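Local coordinates for protein predicted metal-dependent hydrolase of the TIM-barrel fold (Lactobacillus casei, PDB 2QPX) that is of unknown function but binds a pair of zinc ions in a TIM barrel of amidohydrolase type, and is probably a metal-dependent hydrolase, at residues H20-G25 with T321-Y326; P28-R33 with A75-P80; T84-I89 with E118-P123; I286-N291 with A316-T321. One frame throughout, in Å; residues are numbered along the deposited sequence.

Overall arrangement
From the N terminus, strand 14-19 runs into the loop 20-25, which contact 1 joins to T321-Y326 almost three hundred residues later, tying the loop after the first strand to the one after strand 313-314. The other three contacts all fall within this long closure. Contact 2 comes first, closing the excursion between helix 30-37 and the entry to helix 79-92; contact 3 follows in series, packing helix 79-92 on the end of helix 113-120; contact 4 comes last, linking the segments that follow strands 282-285 and 313-314. Contacts 1 and 4 share T321 and one zinc ion. E324 of contact 1 reaches R30 of contact 2 and Y85 of 84-89.

Contact 1: residues H20-G25 with T321-Y326; sequences HFLIDG and TYPEMY. With ZN (zinc ion), chain B; EDO (1,2-ethanediol), chain L.
Y326 OH donates to H20 O at 2.7 Å, the oxygen at the ring edge in the plane of the phenol, so a tyrosine from the first turn of helix 323-342 grips the backbone of a metal ligand. T321 N bonds F21 O at 2.8 Å and I23 N bonds T321 O at 2.9 Å, forming a single beta bridge between L22 and T321. H20 NE2 binds zinc at 2.1 Å, with H18, D318, the carboxylated lysine K167 and a water as the other ligands. Another water joins G25 O to Y322 OH. Apolar packing follows: I23 CG1, between its backbone N and carbonyl carbon (chi1 74°), lies against T321 O and the Y322 ring. I23 and T321 run side by side, with I23 CD1 3.6 Å from T321 CG2 and 3.7 Å from Y322 CZ. T321 CG2 sits over one face of that ring, toward the rim; both beta-branched residues thus set short methyls against each other and the ring. L22 CD2 meets Y326 CE1 at 3.8 Å. This is the H-x-H pair of an amidohydrolase TIM barrel, H18 near the end of the first strand and H20 just after, its loop fastened to the one after strand 313-314.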
# COMPACT_ATOMS: atom_id res chain seq x y z
N HIS A 20 4.81 -18.84 -19.86
CA HIS A 20 4.31 -20.19 -19.68
C HIS A 20 3.80 -20.80 -21.01
O HIS A 20 3.55 -20.11 -22.02
CB HIS A 20 3.20 -20.18 -18.64
CG HIS A 20 3.69 -19.85 -17.25
ND1 HIS A 20 4.50 -20.70 -16.53
CD2 HIS A 20 3.50 -18.75 -16.47
CE1 HIS A 20 4.81 -20.12 -15.37
NE2 HIS A 20 4.22 -18.94 -15.30
N PHE A 21 3.68 -22.12 -21.01
CA PHE A 21 3.24 -22.84 -22.19
C PHE A 21 1.89 -22.35 -22.71
O PHE A 21 0.96 -22.03 -21.95
CB PHE A 21 3.04 -24.31 -21.90
CG PHE A 21 4.27 -25.07 -21.54
CD1 PHE A 21 5.32 -25.21 -22.41
CD2 PHE A 21 4.36 -25.69 -20.30
CE1 PHE A 21 6.43 -25.99 -22.08
CE2 PHE A 21 5.48 -26.43 -19.97
CZ PHE A 21 6.50 -26.58 -20.87
N LEU A 22 1.79 -22.38 -24.04
CA LEU A 22 0.51 -22.28 -24.72
C LEU A 22 -0.21 -23.63 -24.78
O LEU A 22 0.42 -24.67 -24.58
CB LEU A 22 0.71 -21.73 -26.16
CG LEU A 22 1.32 -20.32 -26.27
CD1 LEU A 22 1.84 -20.09 -27.71
CD2 LEU A 22 0.27 -19.28 -25.92
N ILE A 23 -1.50 -23.58 -25.09
CA ILE A 23 -2.29 -24.78 -25.31
C ILE A 23 -2.62 -24.98 -26.79
O ILE A 23 -2.46 -24.10 -27.61
CB ILE A 23 -3.59 -24.79 -24.46
CG1 ILE A 23 -4.65 -23.82 -25.00
CG2 ILE A 23 -3.26 -24.59 -22.94
CD1 ILE A 23 -6.03 -23.99 -24.37
N ASP A 24 -3.02 -26.21 -27.09
CA ASP A 24 -3.51 -26.63 -28.41
C ASP A 24 -4.64 -25.73 -28.90
O ASP A 24 -5.66 -25.63 -28.25
CB ASP A 24 -3.96 -28.10 -28.27
CG ASP A 24 -4.39 -28.76 -29.58
OD1 ASP A 24 -4.51 -28.11 -30.61
OD2 ASP A 24 -4.60 -29.98 -29.53
N GLY A 25 -4.42 -25.08 -30.05
CA GLY A 25 -5.36 -24.14 -30.64
C GLY A 25 -6.68 -24.79 -31.07
O GLY A 25 -7.68 -24.12 -31.25
N THR A 321 -1.15 -20.19 -22.11
CA THR A 321 -2.36 -20.74 -22.74
C THR A 321 -2.66 -20.20 -24.14
O THR A 321 -2.68 -20.96 -25.10
CB THR A 321 -3.58 -20.61 -21.76
OG1 THR A 321 -3.30 -21.31 -20.55
CG2 THR A 321 -4.89 -21.17 -22.39
N TYR A 322 -2.89 -18.90 -24.25
CA TYR A 322 -3.25 -18.26 -25.49
C TYR A 322 -2.51 -16.98 -25.74
O TYR A 322 -2.16 -16.26 -24.81
CB TYR A 322 -4.75 -17.98 -25.47
CG TYR A 322 -5.71 -19.15 -25.69
CD1 TYR A 322 -5.46 -20.14 -26.64
CD2 TYR A 322 -6.90 -19.22 -25.00
CE1 TYR A 322 -6.40 -21.14 -26.89
CE2 TYR A 322 -7.84 -20.20 -25.25
CZ TYR A 322 -7.58 -21.17 -26.20
OH TYR A 322 -8.55 -22.10 -26.41
N PRO A 323 -2.31 -16.63 -27.02
CA PRO A 323 -1.53 -15.44 -27.34
C PRO A 323 -2.15 -14.13 -26.90
O PRO A 323 -1.42 -13.16 -26.70
CB PRO A 323 -1.35 -15.51 -28.85
CG PRO A 323 -2.54 -16.33 -29.33
CD PRO A 323 -2.70 -17.38 -28.24
N GLU A 324 -3.46 -14.10 -26.71
CA GLU A 324 -4.10 -12.88 -26.18
C GLU A 324 -3.53 -12.45 -24.84
O GLU A 324 -3.47 -11.25 -24.55
CB GLU A 324 -5.61 -13.05 -26.00
CG GLU A 324 -6.39 -13.21 -27.29
CD GLU A 324 -6.50 -14.64 -27.83
OE1 GLU A 324 -5.72 -15.53 -27.46
OE2 GLU A 324 -7.35 -14.84 -28.73
N MSE A 325 -3.17 -13.41 -23.99
CA MSE A 325 -2.68 -13.04 -22.68
C MSE A 325 -1.29 -12.43 -22.82
O MSE A 325 -0.94 -11.50 -22.09
CB MSE A 325 -2.67 -14.24 -21.73
CG MSE A 325 -2.26 -13.92 -20.29
SE MSE A 325 -2.59 -15.39 -19.10
CE MSE A 325 -1.90 -14.58 -17.44
N TYR A 326 -0.47 -12.98 -23.74
CA TYR A 326 0.80 -12.36 -24.04
C TYR A 326 0.62 -10.94 -24.61
O TYR A 326 1.30 -9.96 -24.19
CB TYR A 326 1.56 -13.20 -25.07
CG TYR A 326 2.26 -14.44 -24.50
CD1 TYR A 326 1.62 -15.66 -24.38
CD2 TYR A 326 3.59 -14.36 -24.06
CE1 TYR A 326 2.28 -16.76 -23.86
CE2 TYR A 326 4.26 -15.45 -23.55
CZ TYR A 326 3.61 -16.65 -23.47
OH TYR A 326 4.32 -17.71 -22.98
ZN ZN B . 4.57 -17.58 -13.76
C1 EDO L . -8.21 -31.09 -27.96
O1 EDO L . -9.49 -30.70 -27.43
C2 EDO L . -8.13 -30.72 -29.43
O2 EDO L . -6.89 -31.19 -30.01
O HOH W 1 -8.87 -23.18 -28.91
O HOH W 2 3.06 -17.20 -12.40

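Contact 2: residues P28-R33 with A75-P80; sequences PNRDDR and AAMNDP
R30 and A75 make the one hydrogen bond across this contact: R30 NH1 donates to A75 O at 2.8 Å, bent to 149°, with the oxygen 20° out of the guanidinium plane. The same nitrogen also bonds P73 O, while R30 NH2 forms a salt bridge with E324, so the charged end is held by two carbonyls and a carboxylate. Arginine suits a place where several acceptors converge from different parts of the chain. Its CG is anti to the backbone N (chi1 174°) and the chain continues extended to NE, which spans the distance from the helix.

Packing is centred on the same group. The methyl CE of M77, a selenomethionine, lies 3.4 Å above the guanidinium plane, over its centre, and is 3.5 Å from both R30 NE and R30 CZ. A flexible, unbranched side chain can bend at chi3 to set its terminal methyl on such a face. Farther out, P28 CA meets A76 CB at 4.4 Å, a looser touch between small groups.

An alanine in place of R30 would probably leave E324 without its charged mate, A75 O without this donor and a gap under the M77 methyl.

The contact lies away from the zinc site and is structural packing: the first turn of helix 30-37, entered through an inverse gamma turn centred on N29, is joined to the loop leading into helix 79-92.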
# COMPACT_ATOMS: atom_id res chain seq x y z
N PRO A 28 -11.84 -26.98 -28.10
CA PRO A 28 -13.10 -26.40 -28.57
C PRO A 28 -13.71 -25.20 -27.82
O PRO A 28 -14.30 -24.32 -28.47
CB PRO A 28 -14.07 -27.61 -28.51
CG PRO A 28 -13.50 -28.48 -27.44
CD PRO A 28 -12.01 -28.37 -27.64
N ASN A 29 -13.53 -25.14 -26.51
CA ASN A 29 -14.23 -24.11 -25.69
C ASN A 29 -13.31 -22.90 -25.47
O ASN A 29 -13.01 -22.52 -24.35
CB ASN A 29 -14.69 -24.72 -24.35
CG ASN A 29 -13.56 -25.41 -23.57
OD1 ASN A 29 -12.52 -25.80 -24.14
ND2 ASN A 29 -13.77 -25.58 -22.25
N ARG A 30 -12.88 -22.29 -26.57
CA ARG A 30 -11.88 -21.24 -26.55
C ARG A 30 -12.31 -20.01 -25.70
O ARG A 30 -11.53 -19.49 -24.90
CB ARG A 30 -11.53 -20.83 -27.97
CG ARG A 30 -10.62 -19.68 -28.08
CD ARG A 30 -9.96 -19.64 -29.50
NE ARG A 30 -9.28 -18.37 -29.66
CZ ARG A 30 -9.54 -17.45 -30.56
NH1 ARG A 30 -10.32 -17.72 -31.59
NH2 ARG A 30 -8.92 -16.31 -30.49
N ASP A 31 -13.55 -19.54 -25.86
CA ASP A 31 -14.05 -18.40 -25.05
C ASP A 31 -13.93 -18.71 -23.55
O ASP A 31 -13.38 -17.92 -22.78
CB ASP A 31 -15.51 -18.13 -25.42
CG ASP A 31 -16.07 -16.85 -24.86
OD1 ASP A 31 -15.40 -16.11 -24.17
OD2 ASP A 31 -17.21 -16.49 -25.22
N ASP A 32 -14.41 -19.87 -23.13
CA ASP A 32 -14.34 -20.24 -21.72
C ASP A 32 -12.88 -20.40 -21.25
O ASP A 32 -12.55 -20.01 -20.12
CB ASP A 32 -15.14 -21.50 -21.43
CG ASP A 32 -16.65 -21.27 -21.45
OD1 ASP A 32 -17.14 -20.12 -21.56
OD2 ASP A 32 -17.33 -22.30 -21.33
N ARG A 33 -12.02 -20.96 -22.08
CA ARG A 33 -10.60 -21.09 -21.72
C ARG A 33 -9.92 -19.74 -21.58
O ARG A 33 -9.05 -19.55 -20.72
CB ARG A 33 -9.82 -22.01 -22.69
CG ARG A 33 -10.24 -23.49 -22.63
CD ARG A 33 -9.88 -24.20 -21.31
NE ARG A 33 -8.44 -24.28 -21.01
CZ ARG A 33 -7.62 -25.27 -21.34
NH1 ARG A 33 -8.05 -26.33 -22.01
NH2 ARG A 33 -6.37 -25.24 -20.96
N ALA A 75 -13.45 -18.82 -32.74
CA ALA A 75 -13.33 -20.18 -33.23
C ALA A 75 -12.04 -20.85 -32.78
O ALA A 75 -11.00 -20.19 -32.73
CB ALA A 75 -13.37 -20.17 -34.77
N ALA A 76 -12.11 -22.15 -32.51
CA ALA A 76 -10.90 -22.97 -32.43
C ALA A 76 -10.16 -22.91 -33.78
O ALA A 76 -10.75 -22.55 -34.80
CB ALA A 76 -11.23 -24.43 -32.02
N MSE A 77 -8.87 -23.21 -33.78
CA MSE A 77 -8.03 -23.03 -34.95
C MSE A 77 -7.21 -24.28 -35.19
O MSE A 77 -6.62 -24.84 -34.26
CB MSE A 77 -7.09 -21.82 -34.76
CG MSE A 77 -7.83 -20.50 -34.71
SE MSE A 77 -6.78 -19.03 -34.07
CE MSE A 77 -7.10 -19.31 -32.19
N ASN A 78 -7.17 -24.70 -36.46
CA ASN A 78 -6.26 -25.76 -36.86
C ASN A 78 -4.82 -25.25 -36.88
O ASN A 78 -4.55 -24.07 -36.66
CB ASN A 78 -6.70 -26.36 -38.21
CG ASN A 78 -7.80 -27.40 -38.05
OD1 ASN A 78 -7.96 -27.97 -36.98
ND2 ASN A 78 -8.53 -27.68 -39.15
N ASP A 79 -3.86 -26.15 -37.08
CA ASP A 79 -2.47 -25.77 -36.86
C ASP A 79 -1.94 -24.61 -37.72
O ASP A 79 -1.24 -23.72 -37.23
CB ASP A 79 -1.59 -27.02 -36.97
CG ASP A 79 -1.91 -28.07 -35.92
OD1 ASP A 79 -2.73 -27.85 -35.02
OD2 ASP A 79 -1.30 -29.17 -36.00
N PRO A 80 -2.20 -24.61 -39.04
CA PRO A 80 -1.71 -23.46 -39.83
C PRO A 80 -2.34 -22.13 -39.39
O PRO A 80 -1.63 -21.12 -39.25
CB PRO A 80 -2.10 -23.81 -41.29
CG PRO A 80 -2.51 -25.18 -41.27
CD PRO A 80 -2.85 -25.62 -39.90

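Contact 3: residues T84-I89 with E118-P123; sequences TYNHRI and ELVGIP
H87 lays one face of its imidazole over the V120 carbonyl group, with H87 CE1 3.7 Å from V120 C, while its edge turns to the carbonyls of E118 and L119 in the last turn of the neighbouring helix. There H87 ND1 gives L119 O a weak, strongly bent bond of 2.9 Å (123°), and H87 CE1 comes within 3.1 Å of E118 O, which lies in the ring plane. ND1 also has a weak bond to A83 O in its own helix. A flat ring with a polar edge suits this position, since it can cover a peptide and still face carbonyls at a helix end.

G121 closes that end with positive phi (87°), a conformation glycine adopts easily. Its CA is 3.4 Å from H87 NE2, and any side chain would collide with the ring.

Deeper in, N86 points at the same helix end. Its CB rests 3.4 Å from L119 O. Chi1 (-81°) puts N86 CG 4.0 Å from L119 CG, and N86 ND2 beyond it lies 3.9 Å from the same leucine atom. ND2 bonds Y82 O, one turn back, while N86 OD1 lies 4.0 Å from V120 CG1. An alanine here would probably leave Y82 O without that side-chain donor and open a gap beside the L119 branches.

The contact packs helix 79-92 against the glycine-terminated end of helix 113-120, which belongs to the beta-alpha-beta crossover between the parallel, adjacent strands 95-101 and 124-127 of the barrel.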
# COMPACT_ATOMS: atom_id res chain seq x y z
N THR A 84 -0.47 -18.85 -37.76
CA THR A 84 -0.70 -17.52 -38.32
C THR A 84 -1.16 -16.51 -37.26
O THR A 84 -0.63 -15.41 -37.17
CB THR A 84 -1.78 -17.57 -39.46
OG1 THR A 84 -1.28 -18.39 -40.52
CG2 THR A 84 -2.12 -16.18 -39.98
N TYR A 85 -2.10 -16.96 -36.47
CA TYR A 85 -2.70 -16.13 -35.40
C TYR A 85 -1.68 -15.74 -34.33
O TYR A 85 -1.53 -14.57 -33.97
CB TYR A 85 -3.86 -16.88 -34.78
CG TYR A 85 -4.66 -16.08 -33.78
CD1 TYR A 85 -5.31 -14.90 -34.15
CD2 TYR A 85 -4.75 -16.48 -32.45
CE1 TYR A 85 -6.04 -14.17 -33.24
CE2 TYR A 85 -5.49 -15.74 -31.52
CZ TYR A 85 -6.13 -14.58 -31.94
OH TYR A 85 -6.85 -13.81 -31.02
N ASN A 86 -0.94 -16.73 -33.84
CA ASN A 86 0.18 -16.46 -32.92
C ASN A 86 1.21 -15.50 -33.53
O ASN A 86 1.64 -14.54 -32.90
CB ASN A 86 0.82 -17.76 -32.42
CG ASN A 86 0.03 -18.39 -31.29
OD1 ASN A 86 0.25 -18.05 -30.12
ND2 ASN A 86 -0.91 -19.28 -31.62
N HIS A 87 1.61 -15.75 -34.79
CA HIS A 87 2.56 -14.88 -35.45
C HIS A 87 2.05 -13.43 -35.49
O HIS A 87 2.81 -12.50 -35.34
CB HIS A 87 2.90 -15.39 -36.86
CG HIS A 87 3.98 -16.42 -36.91
ND1 HIS A 87 3.89 -17.62 -36.25
CD2 HIS A 87 5.13 -16.46 -37.62
CE1 HIS A 87 4.97 -18.34 -36.51
NE2 HIS A 87 5.75 -17.65 -37.33
N ARG A 88 0.75 -13.25 -35.73
CA ARG A 88 0.19 -11.90 -35.82
C ARG A 88 0.33 -11.13 -34.50
O ARG A 88 0.76 -9.98 -34.49
CB ARG A 88 -1.30 -11.94 -36.15
CG ARG A 88 -1.66 -12.29 -37.53
CD ARG A 88 -3.18 -12.24 -37.71
NE ARG A 88 -3.51 -12.55 -39.08
CZ ARG A 88 -4.74 -12.58 -39.55
NH1 ARG A 88 -5.78 -12.28 -38.79
NH2 ARG A 88 -4.91 -12.87 -40.83
N ILE A 89 0.06 -11.82 -33.39
CA ILE A 89 0.09 -11.17 -32.08
C ILE A 89 1.51 -10.96 -31.61
O ILE A 89 1.88 -9.85 -31.24
CB ILE A 89 -0.77 -11.93 -31.06
CG1 ILE A 89 -2.24 -11.85 -31.46
CG2 ILE A 89 -0.55 -11.41 -29.58
CD1 ILE A 89 -3.19 -12.75 -30.68
N GLU A 118 8.14 -22.68 -33.30
CA GLU A 118 7.55 -22.68 -34.67
C GLU A 118 6.20 -21.95 -34.67
O GLU A 118 5.88 -21.17 -35.61
CB GLU A 118 7.37 -24.10 -35.25
CG GLU A 118 6.47 -24.08 -36.52
CD GLU A 118 6.40 -25.38 -37.34
OE1 GLU A 118 7.26 -26.27 -37.09
OE2 GLU A 118 5.50 -25.45 -38.23
N LEU A 119 5.41 -22.21 -33.66
CA LEU A 119 4.09 -21.63 -33.52
C LEU A 119 4.13 -20.10 -33.41
O LEU A 119 3.33 -19.40 -34.05
CB LEU A 119 3.42 -22.24 -32.28
CG LEU A 119 2.01 -21.80 -32.07
CD1 LEU A 119 1.03 -22.43 -33.18
CD2 LEU A 119 1.59 -22.16 -30.64
N VAL A 120 5.05 -19.57 -32.60
CA VAL A 120 5.07 -18.15 -32.27
C VAL A 120 6.05 -17.36 -33.14
O VAL A 120 5.96 -16.15 -33.21
CB VAL A 120 5.31 -17.94 -30.74
CG1 VAL A 120 4.21 -18.65 -29.92
CG2 VAL A 120 6.71 -18.39 -30.29
N GLY A 121 7.00 -18.06 -33.76
CA GLY A 121 7.95 -17.47 -34.69
C GLY A 121 9.22 -16.86 -34.12
O GLY A 121 9.93 -16.11 -34.83
N ILE A 122 9.52 -17.19 -32.86
CA ILE A 122 10.66 -16.64 -32.16
C ILE A 122 11.24 -17.73 -31.26
O ILE A 122 10.56 -18.69 -30.95
CB ILE A 122 10.27 -15.37 -31.33
CG1 ILE A 122 9.11 -15.65 -30.38
CG2 ILE A 122 9.94 -14.16 -32.28
CD1 ILE A 122 8.77 -14.51 -29.41
N PRO A 123 12.50 -17.56 -30.84
CA PRO A 123 13.09 -18.56 -29.95
C PRO A 123 12.41 -18.66 -28.58
O PRO A 123 11.92 -17.66 -28.04
CB PRO A 123 14.54 -18.10 -29.81
CG PRO A 123 14.55 -16.68 -30.24
CD PRO A 123 13.47 -16.54 -31.27

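Contact 4: residues I286-N291 with A316-T321; sequences ISLLDN and ASDAST. With ZN (zinc ion), chain B.
N291 and S317 meet at the tight heart of this contact: N291 ND2 donates to S317 O at 2.8 Å, approaching 30° out of the carbonyl plane. The same oxygen takes a second, weak bond from L288 N at 3.5 Å. An asparagine in the first turn of helix 289-292 suits this place because its amide nitrogen also reaches M325 O, linking two loops and the start of helix 323-342. S317 spends its hydroxyl locally as well: S317 OG accepts from A319 N at 2.9 Å, an ST turn, and bonds D16 besides.

Close by, L288 crosses D318 obliquely and sets a methyl against its carboxylate, with L288 CD1 3.2 Å from D318 OD2. D318 CG is anti to the backbone N (chi1 -160°), and beyond it D318 OD1 binds zinc at 2.1 Å. A bulky leucine covers one flank of the carboxylate, while D318 OD2 accepts from the zinc-bound water at 2.7 Å. S287, a small residue, lets the backbones approach; in one of its two conformers its hydroxyl bonds D285 and H264, a ligand of the second zinc.

The I286 end is looser, bridged by a water. There I286 N and A316 N do not meet directly but share that water, 3.3 Å from A316 N. At the other end the chain past A319 draws away from 286-291 altogether.

The two segments follow adjacent parallel strands, 282-285 and 313-314, at the C-terminal ends of TIM-barrel strands; 316-321 supplies D318, the aspartate ligand familiar from amidohydrolases, to the binuclear zinc site, while 286-291 lies behind it as second shell.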
# COMPACT_ATOMS: atom_id res chain seq x y z
N ILE A 286 6.44 -6.53 -13.21
CA ILE A 286 5.01 -6.40 -12.80
C ILE A 286 4.11 -7.24 -13.71
O ILE A 286 2.99 -6.92 -14.02
CB ILE A 286 4.54 -4.95 -12.73
CG1 ILE A 286 4.70 -4.24 -14.10
CG2 ILE A 286 5.28 -4.20 -11.60
CD1 ILE A 286 3.84 -2.94 -14.25
N SER A 287 4.66 -8.38 -14.12
CA SER A 287 3.95 -9.41 -14.87
C SER A 287 2.72 -9.91 -14.05
O SER A 287 2.65 -9.74 -12.83
CB SER A 287 4.91 -10.50 -15.25
OG SER A 287 5.30 -11.24 -14.10
N LEU A 288 1.71 -10.45 -14.75
CA LEU A 288 0.46 -10.92 -14.14
C LEU A 288 -0.50 -9.80 -13.73
O LEU A 288 -1.69 -9.84 -14.07
CB LEU A 288 0.73 -11.93 -12.99
CG LEU A 288 -0.45 -12.89 -12.73
CD1 LEU A 288 -0.79 -13.79 -13.97
CD2 LEU A 288 -0.19 -13.74 -11.46
N LEU A 289 -0.01 -8.81 -13.00
CA LEU A 289 -0.72 -7.56 -12.87
C LEU A 289 -0.92 -6.90 -14.26
O LEU A 289 -2.05 -6.47 -14.56
CB LEU A 289 0.01 -6.62 -11.89
CG LEU A 289 -0.66 -5.24 -11.62
CD1 LEU A 289 -0.48 -4.23 -12.76
CD2 LEU A 289 -2.14 -5.32 -11.22
N ASP A 290 0.13 -6.90 -15.10
CA ASP A 290 0.09 -6.06 -16.24
C ASP A 290 -1.02 -6.47 -17.22
O ASP A 290 -1.63 -5.60 -17.83
CB ASP A 290 1.50 -5.84 -16.89
CG ASP A 290 2.27 -7.11 -17.30
OD1 ASP A 290 1.72 -8.25 -17.25
OD2 ASP A 290 3.49 -6.89 -17.72
N ASN A 291 -1.29 -7.79 -17.31
CA ASN A 291 -2.37 -8.37 -18.16
C ASN A 291 -3.66 -8.67 -17.40
O ASN A 291 -4.75 -8.42 -17.92
CB ASN A 291 -1.95 -9.61 -18.96
CG ASN A 291 -1.02 -10.57 -18.21
OD1 ASN A 291 -0.89 -10.51 -16.99
ND2 ASN A 291 -0.35 -11.48 -18.96
N ALA A 316 7.90 -8.72 -18.36
CA ALA A 316 7.43 -10.08 -18.54
C ALA A 316 5.92 -10.04 -18.63
O ALA A 316 5.29 -9.12 -18.16
CB ALA A 316 7.84 -11.03 -17.37
N SER A 317 5.35 -11.06 -19.27
CA SER A 317 3.90 -11.24 -19.33
C SER A 317 3.32 -12.15 -18.25
O SER A 317 2.18 -11.97 -17.82
CB SER A 317 3.50 -11.82 -20.71
OG SER A 317 3.98 -13.15 -20.86
N ASP A 318 4.09 -13.14 -17.81
CA ASP A 318 3.54 -14.25 -17.03
C ASP A 318 2.39 -14.96 -17.76
O ASP A 318 1.55 -15.62 -17.12
CB ASP A 318 3.10 -13.84 -15.59
CG ASP A 318 3.00 -15.04 -14.67
OD1 ASP A 318 3.77 -15.98 -14.85
OD2 ASP A 318 2.18 -15.08 -13.74
N ALA A 319 2.36 -14.84 -19.09
CA ALA A 319 1.24 -15.34 -19.85
C ALA A 319 1.34 -16.85 -20.08
O ALA A 319 2.43 -17.41 -20.22
CB ALA A 319 1.15 -14.60 -21.20
N SER A 320 0.17 -17.51 -20.13
CA SER A 320 0.05 -18.89 -20.57
C SER A 320 -1.08 -19.00 -21.53
O SER A 320 -1.88 -18.08 -21.70
CB SER A 320 -0.22 -19.88 -19.42
OG SER A 320 -1.55 -19.89 -18.98
N THR A 321 -1.15 -20.19 -22.11
CA THR A 321 -2.36 -20.74 -22.74
C THR A 321 -2.66 -20.20 -24.14
O THR A 321 -2.68 -20.96 -25.10
CB THR A 321 -3.58 -20.61 -21.76
OG1 THR A 321 -3.30 -21.31 -20.55
CG2 THR A 321 -4.89 -21.17 -22.39
ZN ZN B . 4.57 -17.58 -13.76
O HOH W 3 6.88 -6.42 -16.23
O HOH W 2 3.06 -17.20 -12.40